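Local coordinates for glucose-6-phosphate isomerase (Plasmodium falciparum, PDB 3QKI), which probably catalyses the reversible interconversion of alpha-D-glucose 6-phosphate and beta-D-fructose 6-phosphate, the second step of glycolysis, at residues E137-V142 with E304-V309; V283-N288 with S317-L322; S110-A115 with I128-K133; R117-K122 with G339-D344. All blocks are in the same frame, centred on the assembly; numbering follows the deposited sequence. Where two conformers were deposited one is given.

From the N terminus, interaction 3 closes first: 110-115 meets 128-133, with only a short loop between. That loop contains 117-122, whose partner on helix 330-349 lies more than two hundred residues ahead, so interaction 4 crosses interaction 3. Interactions 1 and 2 both fall within the long span of interaction 4. They cross each other: 137-142 reaches forward to 304-309, while 283-288, between those two, pairs with 317-322. Together the contacts join the hairpin 129-134, helix 135-154, strand 282-285, the loop after edge strand 302-303, and helices 318-328 and 330-349. Probable hydrogen bonds, from Leu112 N to Trp308 O and between His140 NE2 and Ile118 O, couple interaction 1 to 3 and 4.

Interaction 1 of 4, residues E137-V142 with E304-V309; sequences EDVHGV and EFWDWV
Val142, Val139 and Asp138, on one side of helix 135-154, meet the six-membered part of the Trp306 indole. The contact illustrates how a loop that follows a sheet strand can be seated on a helix through an aromatic side chain. The apolar contacts dominate. Val142 CG1 is anti to the backbone N (chi1 175°), which leaves CG2 beside the N and directed at Trp306 CZ2 (3.7 Å) and Glu304 CG (3.6 Å), touching both side chains. Asp138 CB touches Trp306 CZ2 at 3.6 Å. Val139 CG2 is shared by both tryptophans, meeting Trp306 CZ3 and, at the ring edge and in plane, Trp308 CH2 (3.9 Å). The type I turn from Trp306 to Val309 brings Trp308 back beside Trp306, whose CB lies over one face of the Trp308 ring.

Polar groups flank this patch. Asp138 O lies 3.5 Å from Trp306 CZ2, oblique to the ring. Trp306 NE1 donates to Glu304 OE1 over 3.0 Å, a bent bond (141°) on the anti side but well out of the carboxylate plane (34°). Asp138 OD1 and Glu304 OE1 come within 4.6 Å, so some repulsion is likely.

The Trp306 side chain lies about 5 Å from that of Lys250, which binds fructose 6-phosphate. No hydrogen bond crosses the interface; cohesion is mainly dispersive, and the indole N-H perhaps offsets part of the Glu304 charge.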
loop_
_atom_site.group_PDB
_atom_site.type_symbol
_atom_site.label_atom_id
_atom_site.label_comp_id
_atom_site.label_asym_id
_atom_site.label_seq_id
_atom_site.Cartn_x
_atom_site.Cartn_y
_atom_site.Cartn_z
ATOM N N GLU A 137 -35.009 -8.282 -11.302
ATOM C CA GLU A 137 -35.870 -7.164 -11.644
ATOM C C GLU A 137 -35.442 -5.911 -10.864
ATOM O O GLU A 137 -35.446 -4.819 -11.414
ATOM C CB GLU A 137 -37.334 -7.502 -11.364
ATOM C CG GLU A 137 -37.851 -8.591 -12.295
ATOM C CD GLU A 137 -38.393 -8.166 -13.651
ATOM O OE1 GLU A 137 -38.384 -6.951 -13.964
ATOM O OE2 GLU A 137 -38.838 -9.065 -14.402
ATOM N N ASP A 138 -35.037 -6.078 -9.595
ATOM C CA ASP A 138 -34.535 -4.989 -8.759
ATOM C C ASP A 138 -33.167 -4.546 -9.291
ATOM O O ASP A 138 -32.922 -3.343 -9.379
ATOM C CB ASP A 138 -34.389 -5.452 -7.304
ATOM C CG ASP A 138 -35.693 -5.692 -6.573
ATOM O OD1 ASP A 138 -36.559 -4.801 -6.606
ATOM O OD2 ASP A 138 -35.821 -6.754 -5.925
ATOM N N VAL A 139 -32.297 -5.518 -9.653
ATOM C CA VAL A 139 -30.942 -5.291 -10.182
ATOM C C VAL A 139 -31.054 -4.426 -11.439
ATOM O O VAL A 139 -30.426 -3.360 -11.525
ATOM C CB VAL A 139 -30.186 -6.625 -10.449
ATOM C CG1 VAL A 139 -28.923 -6.404 -11.293
ATOM C CG2 VAL A 139 -29.846 -7.348 -9.146
ATOM N N HIS A 140 -31.873 -4.880 -12.403
ATOM C CA HIS A 140 -32.072 -4.129 -13.634
ATOM C C HIS A 140 -32.839 -2.816 -13.531
ATOM O O HIS A 140 -32.588 -1.924 -14.333
ATOM C CB HIS A 140 -32.500 -5.021 -14.787
ATOM C CG HIS A 140 -31.380 -5.892 -15.220
ATOM N ND1 HIS A 140 -30.370 -5.412 -16.032
ATOM C CD2 HIS A 140 -31.106 -7.170 -14.890
ATOM C CE1 HIS A 140 -29.536 -6.422 -16.203
ATOM N NE2 HIS A 140 -29.936 -7.502 -15.530
ATOM N N GLY A 141 -33.731 -2.698 -12.547
ATOM C CA GLY A 141 -34.458 -1.459 -12.283
ATOM C C GLY A 141 -33.457 -0.382 -11.900
ATOM O O GLY A 141 -33.501 0.734 -12.424
ATOM N N VAL A 142 -32.493 -0.737 -11.031
ATOM C CA VAL A 142 -31.425 0.181 -10.603
ATOM C C VAL A 142 -30.472 0.493 -11.759
ATOM O O VAL A 142 -30.177 1.660 -11.985
ATOM C CB VAL A 142 -30.685 -0.311 -9.334
ATOM C CG1 VAL A 142 -29.509 0.598 -8.988
ATOM C CG2 VAL A 142 -31.637 -0.400 -8.167
ATOM N N GLU A 304 -30.490 2.340 -5.009
ATOM C CA GLU A 304 -30.525 1.248 -4.063
ATOM C C GLU A 304 -29.570 0.086 -4.356
ATOM O O GLU A 304 -29.098 -0.111 -5.475
ATOM C CB GLU A 304 -31.998 0.791 -3.825
ATOM C CG GLU A 304 -32.464 -0.416 -4.612
ATOM C CD GLU A 304 -33.960 -0.677 -4.674
ATOM O OE1 GLU A 304 -34.418 -1.675 -4.071
ATOM O OE2 GLU A 304 -34.658 0.060 -5.410
ATOM N N PHE A 305 -29.264 -0.641 -3.293
ATOM C CA PHE A 305 -28.529 -1.896 -3.274
ATOM C C PHE A 305 -29.123 -2.766 -2.166
ATOM O O PHE A 305 -30.032 -2.307 -1.478
ATOM C CB PHE A 305 -27.003 -1.739 -3.315
ATOM C CG PHE A 305 -26.291 -1.220 -2.094
ATOM C CD1 PHE A 305 -26.424 0.108 -1.705
ATOM C CD2 PHE A 305 -25.356 -2.006 -1.436
ATOM C CE1 PHE A 305 -25.701 0.610 -0.628
ATOM C CE2 PHE A 305 -24.628 -1.502 -0.361
ATOM C CZ PHE A 305 -24.806 -0.195 0.039
ATOM N N TRP A 306 -28.746 -4.035 -2.087
ATOM C CA TRP A 306 -29.424 -4.978 -1.197
ATOM C C TRP A 306 -28.543 -5.609 -0.138
ATOM O O TRP A 306 -27.317 -5.627 -0.290
ATOM C CB TRP A 306 -30.167 -6.017 -2.061
ATOM C CG TRP A 306 -31.035 -5.338 -3.078
ATOM C CD1 TRP A 306 -32.285 -4.818 -2.866
ATOM C CD2 TRP A 306 -30.615 -4.856 -4.368
ATOM N NE1 TRP A 306 -32.681 -4.079 -3.955
ATOM C CE2 TRP A 306 -31.678 -4.085 -4.893
ATOM C CE3 TRP A 306 -29.432 -4.989 -5.125
ATOM C CZ2 TRP A 306 -31.614 -3.487 -6.163
ATOM C CZ3 TRP A 306 -29.379 -4.408 -6.384
ATOM C CH2 TRP A 306 -30.461 -3.670 -6.892
ATOM N N ASP A 307 -29.162 -6.131 0.939
ATOM C CA ASP A 307 -28.404 -6.739 2.036
ATOM C C ASP A 307 -27.565 -7.963 1.636
ATOM O O ASP A 307 -26.603 -8.270 2.329
ATOM C CB ASP A 307 -29.264 -6.977 3.304
ATOM C CG ASP A 307 -30.289 -8.093 3.231
ATOM O OD1 ASP A 307 -30.981 -8.328 4.255
ATOM O OD2 ASP A 307 -30.420 -8.725 2.145
ATOM N N TRP A 308 -27.911 -8.625 0.506
ATOM C CA TRP A 308 -27.168 -9.765 -0.034
ATOM C C TRP A 308 -25.923 -9.333 -0.851
ATOM O O TRP A 308 -25.219 -10.172 -1.420
ATOM C CB TRP A 308 -28.070 -10.763 -0.784
ATOM C CG TRP A 308 -29.127 -10.148 -1.657
ATOM C CD1 TRP A 308 -30.466 -10.096 -1.400
ATOM C CD2 TRP A 308 -28.948 -9.586 -2.966
ATOM N NE1 TRP A 308 -31.125 -9.502 -2.443
ATOM C CE2 TRP A 308 -30.224 -9.204 -3.434
ATOM C CE3 TRP A 308 -27.828 -9.363 -3.793
ATOM C CZ2 TRP A 308 -30.410 -8.591 -4.677
ATOM C CZ3 TRP A 308 -28.019 -8.780 -5.034
ATOM C CH2 TRP A 308 -29.296 -8.400 -5.465
ATOM N N VAL A 309 -25.651 -8.007 -0.873
ATOM C CA VAL A 309 -24.465 -7.402 -1.468
ATOM C C VAL A 309 -23.543 -7.014 -0.303
ATOM O O VAL A 309 -23.822 -6.044 0.396
ATOM C CB VAL A 309 -24.759 -6.157 -2.362
ATOM C CG1 VAL A 309 -23.472 -5.672 -3.027
ATOM C CG2 VAL A 309 -25.820 -6.456 -3.418
#

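Interaction 2 of 4, residues V283-N288 with S317-L322; sequences VAVSTN and SSVGIL
Val285 CG1 rests against the first turn of helix 318-328, 3.4 Å from Ser318 OG, 3.7 Å from Val319 N and 3.9 Å from Val319 CG2. Its sister methyl CG2 turns along the helix to Leu322 CD2, also 3.9 Å away. The valine places its two methyls this way because CG1 is anti to the backbone N (chi1 174°). Leu322 CD2 touches two strand residues, since Val283 CG2 meets it tip to tip at 3.6 Å. Here is beta-alpha packing in miniature: the short axes of strand 283-285 and helix 318-322 pass 9.1 Å apart, running at 139°, and the strand residues facing the helix are both valines.

The second shell fixes the helix start. Ser317 is the N-cap, its OG accepting from Val319 N at 3.2 Å, and Ser317 O receives both Gly320 N and Ile321 N. Ser318 OG is hydrogen-bonded to Glu304 O, just after strand 302-303, so the hydroxyl beside Val285 is not left without a partner.

Beyond the strand, Ser286 OG accepts from Asn288 N at 3.1 Å in an ST turn and also bonds to Ser249 O and Lys250 O. Thr287 OG1 bonds to Lys250 NZ, and Asn288 ND2 to Thr251 O; Ser249, Lys250 and Thr251 bind fructose 6-phosphate. Methyls thus pack on methyls and on the polar first turn of the helix, whose OG and N are already bonded: apolar contacts probably set the spacing of sheet and helix, while capping and turn bonds fix the chain ends next to the sugar-phosphate site.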
loop_
_atom_site.group_PDB
_atom_site.type_symbol
_atom_site.label_atom_id
_atom_site.label_comp_id
_atom_site.label_asym_id
_atom_site.label_seq_id
_atom_site.Cartn_x
_atom_site.Cartn_y
_atom_site.Cartn_z
ATOM N N VAL A 283 -26.278 13.152 -4.417
ATOM C CA VAL A 283 -26.845 11.842 -4.685
ATOM C C VAL A 283 -26.500 10.853 -3.565
ATOM O O VAL A 283 -25.488 11.029 -2.860
ATOM C CB VAL A 283 -26.740 11.289 -6.136
ATOM C CG1 VAL A 283 -26.355 12.353 -7.138
ATOM C CG2 VAL A 283 -25.841 10.084 -6.247
ATOM N N ALA A 284 -27.370 9.859 -3.344
ATOM C CA ALA A 284 -27.068 8.859 -2.334
ATOM C C ALA A 284 -27.140 7.470 -2.896
ATOM O O ALA A 284 -27.953 7.188 -3.767
ATOM C CB ALA A 284 -28.025 8.987 -1.156
ATOM N N VAL A 285 -26.287 6.583 -2.386
ATOM C CA VAL A 285 -26.339 5.169 -2.716
ATOM C C VAL A 285 -26.622 4.587 -1.351
ATOM O O VAL A 285 -25.743 4.600 -0.477
ATOM C CB VAL A 285 -25.069 4.601 -3.389
ATOM C CG1 VAL A 285 -25.184 3.094 -3.550
ATOM C CG2 VAL A 285 -24.831 5.264 -4.753
ATOM N N SER A 286 -27.909 4.233 -1.118
ATOM C CA SER A 286 -28.404 3.811 0.192
ATOM C C SER A 286 -29.807 3.189 0.079
ATOM O O SER A 286 -30.466 3.314 -0.956
ATOM C CB SER A 286 -28.547 5.045 1.085
ATOM O OG SER A 286 -28.943 4.741 2.412
ATOM N N THR A 287 -30.307 2.610 1.195
ATOM C CA THR A 287 -31.698 2.099 1.219
ATOM C C THR A 287 -32.479 2.811 2.288
ATOM O O THR A 287 -33.695 2.607 2.412
ATOM C CB THR A 287 -31.735 0.601 1.415
ATOM O OG1 THR A 287 -30.985 0.287 2.589
ATOM C CG2 THR A 287 -31.178 -0.122 0.221
ATOM N N ASN A 288 -31.793 3.640 3.077
ATOM C CA ASN A 288 -32.508 4.346 4.120
ATOM C C ASN A 288 -33.139 5.597 3.520
ATOM O O ASN A 288 -32.556 6.686 3.570
ATOM C CB ASN A 288 -31.607 4.659 5.288
ATOM C CG ASN A 288 -32.380 5.115 6.499
ATOM O OD1 ASN A 288 -33.454 5.738 6.401
ATOM N ND2 ASN A 288 -31.847 4.815 7.663
ATOM N N SER A 317 -22.587 -3.250 -7.859
ATOM C CA SER A 317 -23.933 -2.740 -7.559
ATOM C C SER A 317 -23.843 -1.235 -7.860
ATOM O O SER A 317 -22.774 -0.774 -8.288
ATOM C CB SER A 317 -24.282 -2.944 -6.083
ATOM O OG SER A 317 -23.567 -2.043 -5.243
ATOM N N SER A 318 -24.919 -0.456 -7.571
ATOM C CA SER A 318 -24.922 1.003 -7.725
ATOM C C SER A 318 -23.726 1.684 -7.014
ATOM O O SER A 318 -23.282 2.736 -7.472
ATOM C CB SER A 318 -26.236 1.595 -7.227
ATOM O OG SER A 318 -26.525 1.141 -5.919
ATOM N N VAL A 319 -23.190 1.078 -5.940
ATOM C CA VAL A 319 -22.014 1.587 -5.187
ATOM C C VAL A 319 -20.892 2.048 -6.156
ATOM O O VAL A 319 -20.397 3.177 -6.047
ATOM C CB VAL A 319 -21.462 0.551 -4.163
ATOM C CG1 VAL A 319 -20.089 0.985 -3.615
ATOM C CG2 VAL A 319 -22.458 0.315 -3.026
ATOM N N GLY A 320 -20.537 1.172 -7.088
ATOM C CA GLY A 320 -19.517 1.449 -8.091
ATOM C C GLY A 320 -20.096 1.797 -9.445
ATOM O O GLY A 320 -19.585 2.693 -10.113
ATOM N N ILE A 321 -21.183 1.117 -9.871
ATOM C CA ILE A 321 -21.755 1.358 -11.203
ATOM C C ILE A 321 -22.233 2.797 -11.409
ATOM O O ILE A 321 -22.044 3.331 -12.486
ATOM C CB ILE A 321 -22.744 0.271 -11.702
ATOM C CG1 ILE A 321 -22.131 -1.167 -11.619
ATOM C CG2 ILE A 321 -23.253 0.571 -13.135
ATOM C CD1 ILE A 321 -20.694 -1.424 -12.382
ATOM N N LEU A 322 -22.780 3.432 -10.374
ATOM C CA LEU A 322 -23.192 4.825 -10.523
ATOM C C LEU A 322 -22.006 5.799 -10.735
ATOM O O LEU A 322 -21.960 6.400 -11.810
ATOM C CB LEU A 322 -24.138 5.284 -9.413
ATOM C CG LEU A 322 -24.461 6.765 -9.410
ATOM C CD1 LEU A 322 -25.358 7.153 -10.600
ATOM C CD2 LEU A 322 -25.052 7.156 -8.113
#

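Interaction 3 of 4, residues S110-A115 with I128-K133; sequences SVLHTA and IIIDNK
Ser110 begins the contact by bringing its OG to 3.7 Å from Ile130 CD1, a van der Waals touch; the hydroxyl's hydrogen bond goes to Gly100 O. Leu112 carries the centre. Its CD1 sits 3.9 Å from Ile128 CG2 and 4.0 Å from Ile130 CD1, while its CD2 reaches Ile128 CD1 at 4.0 Å. The leucine thus meets Ile130 tip to tip but lies alongside Ile128, pointing the other way. Its backbone also bonds to Trp308, whose ring adjoins the same side chain. The chain then turns, Ala115 N bonding to Leu112 O, and Ala115 CB touches Ile128 CD1 at 3.8 Å. In Ile128 an extended chi2 (158°) carries CD1 out to Ala115.

Across from these residues is a small beta hairpin. Ile130 N donates to Lys133 O at 3.0 Å, the return bond is weak, and Asp131 and Asn132 make the turn with left-handed backbone angles. Val135, at the start of helix 135-154, packs on both isoleucines.

Because the contacts are made by aliphatic carbons and one hydroxyl engaged with Gly100, the cohesion between these two segments is mainly apolar, with no hydrogen bond to fix their register.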
loop_
_atom_site.group_PDB
_atom_site.type_symbol
_atom_site.label_atom_id
_atom_site.label_comp_id
_atom_site.label_asym_id
_atom_site.label_seq_id
_atom_site.Cartn_x
_atom_site.Cartn_y
_atom_site.Cartn_z
ATOM N N SER A 110 -28.257 -14.326 2.297
ATOM C CA SER A 110 -27.863 -14.764 0.976
ATOM C C SER A 110 -26.616 -13.966 0.590
ATOM O O SER A 110 -26.321 -12.938 1.198
ATOM C CB SER A 110 -28.990 -14.521 -0.021
ATOM O OG SER A 110 -30.107 -15.333 0.294
ATOM N N VAL A 111 -25.879 -14.458 -0.402
ATOM C CA VAL A 111 -24.631 -13.848 -0.908
ATOM C C VAL A 111 -24.829 -13.807 -2.423
ATOM O O VAL A 111 -24.625 -14.814 -3.117
ATOM C CB VAL A 111 -23.401 -14.680 -0.476
ATOM C CG1 VAL A 111 -22.131 -14.146 -1.134
ATOM C CG2 VAL A 111 -23.253 -14.693 1.056
ATOM N N LEU A 112 -25.288 -12.656 -2.922
ATOM C CA LEU A 112 -25.690 -12.562 -4.333
ATOM C C LEU A 112 -25.082 -11.425 -5.132
ATOM O O LEU A 112 -25.724 -10.908 -6.061
ATOM C CB LEU A 112 -27.228 -12.573 -4.436
ATOM C CG LEU A 112 -27.949 -13.896 -4.178
ATOM C CD1 LEU A 112 -29.455 -13.669 -3.986
ATOM C CD2 LEU A 112 -27.651 -14.913 -5.272
ATOM N N HIS A 113 -23.808 -11.108 -4.873
ATOM C CA HIS A 113 -23.111 -10.123 -5.695
ATOM C C HIS A 113 -23.021 -10.588 -7.178
ATOM O O HIS A 113 -23.012 -9.758 -8.077
ATOM C CB HIS A 113 -21.730 -9.794 -5.119
ATOM C CG HIS A 113 -20.904 -10.998 -4.837
ATOM N ND1 HIS A 113 -20.997 -11.664 -3.623
ATOM C CD2 HIS A 113 -20.018 -11.635 -5.625
ATOM C CE1 HIS A 113 -20.168 -12.688 -3.718
ATOM N NE2 HIS A 113 -19.549 -12.708 -4.904
ATOM N N THR A 114 -23.011 -11.906 -7.424
ATOM C CA THR A 114 -22.994 -12.464 -8.782
ATOM C C THR A 114 -24.262 -12.094 -9.581
ATOM O O THR A 114 -24.181 -11.979 -10.795
ATOM C CB THR A 114 -22.767 -13.995 -8.773
ATOM O OG1 THR A 114 -23.757 -14.614 -7.939
ATOM C CG2 THR A 114 -21.391 -14.373 -8.298
ATOM N N ALA A 115 -25.406 -11.868 -8.900
ATOM C CA ALA A 115 -26.670 -11.491 -9.553
ATOM C C ALA A 115 -26.603 -10.082 -10.137
ATOM O O ALA A 115 -27.311 -9.791 -11.110
ATOM C CB ALA A 115 -27.831 -11.593 -8.564
ATOM N N ILE A 128 -33.685 -15.431 -9.841
ATOM C CA ILE A 128 -33.360 -15.800 -8.466
ATOM C C ILE A 128 -34.495 -15.213 -7.647
ATOM O O ILE A 128 -34.648 -13.984 -7.560
ATOM C CB ILE A 128 -31.954 -15.304 -7.988
ATOM C CG1 ILE A 128 -30.804 -15.855 -8.861
ATOM C CG2 ILE A 128 -31.732 -15.616 -6.484
ATOM C CD1 ILE A 128 -29.514 -15.024 -8.805
ATOM N N ILE A 129 -35.303 -16.104 -7.075
ATOM C CA ILE A 129 -36.463 -15.750 -6.271
ATOM C C ILE A 129 -36.119 -15.676 -4.770
ATOM O O ILE A 129 -35.810 -16.688 -4.150
ATOM C CB ILE A 129 -37.641 -16.721 -6.571
ATOM C CG1 ILE A 129 -37.856 -16.996 -8.098
ATOM C CG2 ILE A 129 -38.912 -16.296 -5.843
ATOM C CD1 ILE A 129 -38.210 -15.775 -9.009
ATOM N N ILE A 130 -36.154 -14.466 -4.217
ATOM C CA ILE A 130 -35.930 -14.162 -2.809
ATOM C C ILE A 130 -37.196 -13.428 -2.379
ATOM O O ILE A 130 -37.580 -12.449 -3.028
ATOM C CB ILE A 130 -34.661 -13.280 -2.580
ATOM C CG1 ILE A 130 -33.333 -13.935 -3.091
ATOM C CG2 ILE A 130 -34.563 -12.745 -1.144
ATOM C CD1 ILE A 130 -32.767 -15.113 -2.299
ATOM N N ASP A 131 -37.863 -13.921 -1.319
ATOM C CA ASP A 131 -39.125 -13.392 -0.765
ATOM C C ASP A 131 -40.178 -13.177 -1.858
ATOM O O ASP A 131 -40.730 -12.075 -1.984
ATOM C CB ASP A 131 -38.882 -12.127 0.086
ATOM C CG ASP A 131 -37.889 -12.329 1.225
ATOM O OD1 ASP A 131 -38.010 -13.351 1.949
ATOM O OD2 ASP A 131 -37.001 -11.460 1.404
ATOM N N ASN A 132 -40.418 -14.256 -2.660
ATOM C CA ASN A 132 -41.357 -14.317 -3.787
ATOM C C ASN A 132 -41.231 -13.173 -4.818
ATOM O O ASN A 132 -42.228 -12.704 -5.384
ATOM C CB ASN A 132 -42.810 -14.616 -3.335
ATOM C CG ASN A 132 -43.405 -13.610 -2.388
ATOM O OD1 ASN A 132 -43.873 -12.542 -2.796
ATOM N ND2 ASN A 132 -43.384 -13.925 -1.099
ATOM N N LYS A 133 -39.978 -12.751 -5.096
ATOM C CA LYS A 133 -39.650 -11.696 -6.058
ATOM C C LYS A 133 -38.344 -12.042 -6.781
ATOM O O LYS A 133 -37.375 -12.441 -6.115
ATOM C CB LYS A 133 -39.553 -10.332 -5.333
ATOM C CG LYS A 133 -39.065 -9.148 -6.174
#

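Interaction 4 of 4, residues R117-K122 with G339-D344; sequences RIPIEK and GCHDMD
A bidentate, side-on salt bridge joins Arg117 to Asp344 and docks the loop 117-122 onto helix 330-349, a case of a coil held to a helix by one charged grip and one imidazole. Arg117 NE donates to Asp344 OD2 at 2.7 Å and NH2 to OD1 at 2.9 Å, the second bond almost straight at 175°. Both oxygens use their syn lone pairs, and the guanidinium and carboxylate planes lie only 20° apart, nearly coplanar, as suits a two-pronged grip. A bend at chi2 (-102°) turns the arginine across the helix, where Cys340 CB covers one face of the guanidinium, 3.6 Å from NE.

Further partners extend the network to helix 523-543. Arg117 NH2 has a second salt bridge to Glu534 on that helix, NH1 bonds to Thr316, and Asp344 OD1 bonds to Ser531. The buried arginine therefore works between two carboxylates, which would be expected to stabilise its positive charge.

His341 is the second centre. Its CB packs under Arg117 O at 3.3 Å, and its ring is set crosswise beneath Pro119, whose CD lies 3.6 Å from the ring centroid in a CH-pi contact over the face. The 3-10 segment 120-122 brings Lys122 back toward the helix with an extended side chain. Its NZ meets the imidazole at its edge, in the ring plane, donating to His341 NE2 over 3.0 Å.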
loop_
_atom_site.group_PDB
_atom_site.type_symbol
_atom_site.label_atom_id
_atom_site.label_comp_id
_atom_site.label_asym_id
_atom_site.label_seq_id
_atom_site.Cartn_x
_atom_site.Cartn_y
_atom_site.Cartn_z
ATOM N N ARG A 117 -24.417 -8.653 -11.971
ATOM C CA ARG A 117 -23.893 -8.598 -13.331
ATOM C C ARG A 117 -24.555 -9.568 -14.323
ATOM O O ARG A 117 -24.069 -9.686 -15.441
ATOM C CB ARG A 117 -22.360 -8.716 -13.335
ATOM C CG ARG A 117 -21.840 -9.876 -12.503
ATOM C CD ARG A 117 -21.301 -9.415 -11.158
ATOM N NE ARG A 117 -20.333 -10.412 -10.705
ATOM C CZ ARG A 117 -19.532 -10.286 -9.656
ATOM N NH1 ARG A 117 -19.575 -9.189 -8.904
ATOM N NH2 ARG A 117 -18.668 -11.245 -9.364
ATOM N N ILE A 118 -25.671 -10.229 -13.947
ATOM C CA ILE A 118 -26.396 -11.096 -14.890
ATOM C C ILE A 118 -27.038 -10.126 -15.940
ATOM O O ILE A 118 -27.672 -9.146 -15.534
ATOM C CB ILE A 118 -27.436 -12.006 -14.179
ATOM C CG1 ILE A 118 -26.725 -13.034 -13.281
ATOM C CG2 ILE A 118 -28.364 -12.709 -15.209
ATOM C CD1 ILE A 118 -27.663 -13.808 -12.286
ATOM N N PRO A 119 -26.774 -10.305 -17.259
ATOM C CA PRO A 119 -27.346 -9.368 -18.255
ATOM C C PRO A 119 -28.858 -9.518 -18.406
ATOM O O PRO A 119 -29.414 -10.556 -18.048
ATOM C CB PRO A 119 -26.585 -9.696 -19.545
ATOM C CG PRO A 119 -26.169 -11.116 -19.394
ATOM C CD PRO A 119 -26.027 -11.404 -17.913
ATOM N N ILE A 120 -29.513 -8.465 -18.905
ATOM C CA ILE A 120 -30.957 -8.364 -19.103
ATOM C C ILE A 120 -31.576 -9.538 -19.874
ATOM O O ILE A 120 -32.646 -9.993 -19.499
ATOM C CB ILE A 120 -31.388 -6.958 -19.638
ATOM C CG1 ILE A 120 -32.903 -6.713 -19.469
ATOM C CG2 ILE A 120 -30.951 -6.727 -21.086
ATOM C CD1 ILE A 120 -33.294 -6.065 -18.251
ATOM N N GLU A 121 -30.890 -10.067 -20.884
ATOM C CA GLU A 121 -31.422 -11.180 -21.680
ATOM C C GLU A 121 -31.611 -12.492 -20.881
ATOM O O GLU A 121 -32.326 -13.396 -21.329
ATOM C CB GLU A 121 -30.604 -11.378 -22.971
ATOM C CG GLU A 121 -29.131 -11.664 -22.745
ATOM C CD GLU A 121 -28.169 -10.485 -22.693
ATOM O OE1 GLU A 121 -28.610 -9.321 -22.502
ATOM O OE2 GLU A 121 -26.949 -10.753 -22.822
ATOM N N LYS A 122 -30.999 -12.565 -19.671
ATOM C CA LYS A 122 -31.070 -13.720 -18.785
ATOM C C LYS A 122 -31.959 -13.451 -17.555
ATOM O O LYS A 122 -31.984 -14.274 -16.640
ATOM C CB LYS A 122 -29.650 -14.142 -18.338
ATOM C CG LYS A 122 -28.738 -14.586 -19.455
ATOM C CD LYS A 122 -27.411 -15.110 -18.897
ATOM C CE LYS A 122 -26.437 -15.424 -20.006
ATOM N NZ LYS A 122 -25.295 -16.260 -19.547
ATOM N N GLY A 339 -17.870 -8.788 -18.359
ATOM C CA GLY A 339 -16.621 -9.423 -17.956
ATOM C C GLY A 339 -16.783 -10.172 -16.649
ATOM O O GLY A 339 -16.421 -11.343 -16.566
ATOM N N CYS A 340 -17.369 -9.510 -15.630
ATOM C CA CYS A 340 -17.649 -10.091 -14.312
ATOM C C CYS A 340 -18.501 -11.337 -14.494
ATOM O O CYS A 340 -18.208 -12.391 -13.918
ATOM C CB CYS A 340 -18.357 -9.087 -13.405
ATOM S SG CYS A 340 -17.365 -7.630 -12.987
ATOM N N HIS A 341 -19.568 -11.198 -15.305
ATOM C CA HIS A 341 -20.519 -12.268 -15.563
ATOM C C HIS A 341 -19.888 -13.494 -16.215
ATOM O O HIS A 341 -20.127 -14.612 -15.747
ATOM C CB HIS A 341 -21.714 -11.761 -16.381
ATOM C CG HIS A 341 -22.719 -12.840 -16.664
ATOM N ND1 HIS A 341 -23.435 -13.444 -15.645
ATOM C CD2 HIS A 341 -23.070 -13.407 -17.839
ATOM C CE1 HIS A 341 -24.222 -14.327 -16.234
ATOM N NE2 HIS A 341 -24.049 -14.328 -17.553
ATOM N N ASP A 342 -19.056 -13.297 -17.262
ATOM C CA ASP A 342 -18.394 -14.404 -17.953
ATOM C C ASP A 342 -17.437 -15.165 -17.053
ATOM O O ASP A 342 -17.392 -16.393 -17.120
ATOM C CB ASP A 342 -17.712 -13.930 -19.245
ATOM C CG ASP A 342 -18.699 -13.600 -20.350
ATOM O OD1 ASP A 342 -19.889 -13.987 -20.224
ATOM O OD2 ASP A 342 -18.287 -12.960 -21.335
ATOM N N MET A 343 -16.722 -14.457 -16.164
ATOM C CA MET A 343 -15.851 -15.119 -15.187
ATOM C C MET A 343 -16.711 -15.841 -14.111
ATOM O O MET A 343 -16.348 -16.939 -13.707
ATOM C CB MET A 343 -14.857 -14.127 -14.557
ATOM C CG MET A 343 -13.905 -14.760 -13.521
ATOM S SD MET A 343 -12.908 -16.150 -14.136
ATOM C CE MET A 343 -11.773 -15.275 -15.134
ATOM N N ASP A 344 -17.863 -15.246 -13.678
ATOM C CA ASP A 344 -18.782 -15.887 -12.733
ATOM C C ASP A 344 -19.254 -17.241 -13.300
ATOM O O ASP A 344 -19.238 -18.246 -12.576
ATOM C CB ASP A 344 -20.024 -15.028 -12.452
ATOM C CG ASP A 344 -19.788 -13.769 -11.641
ATOM O OD1 ASP A 344 -18.691 -13.638 -11.032
ATOM O OD2 ASP A 344 -20.658 -12.872 -11.681
#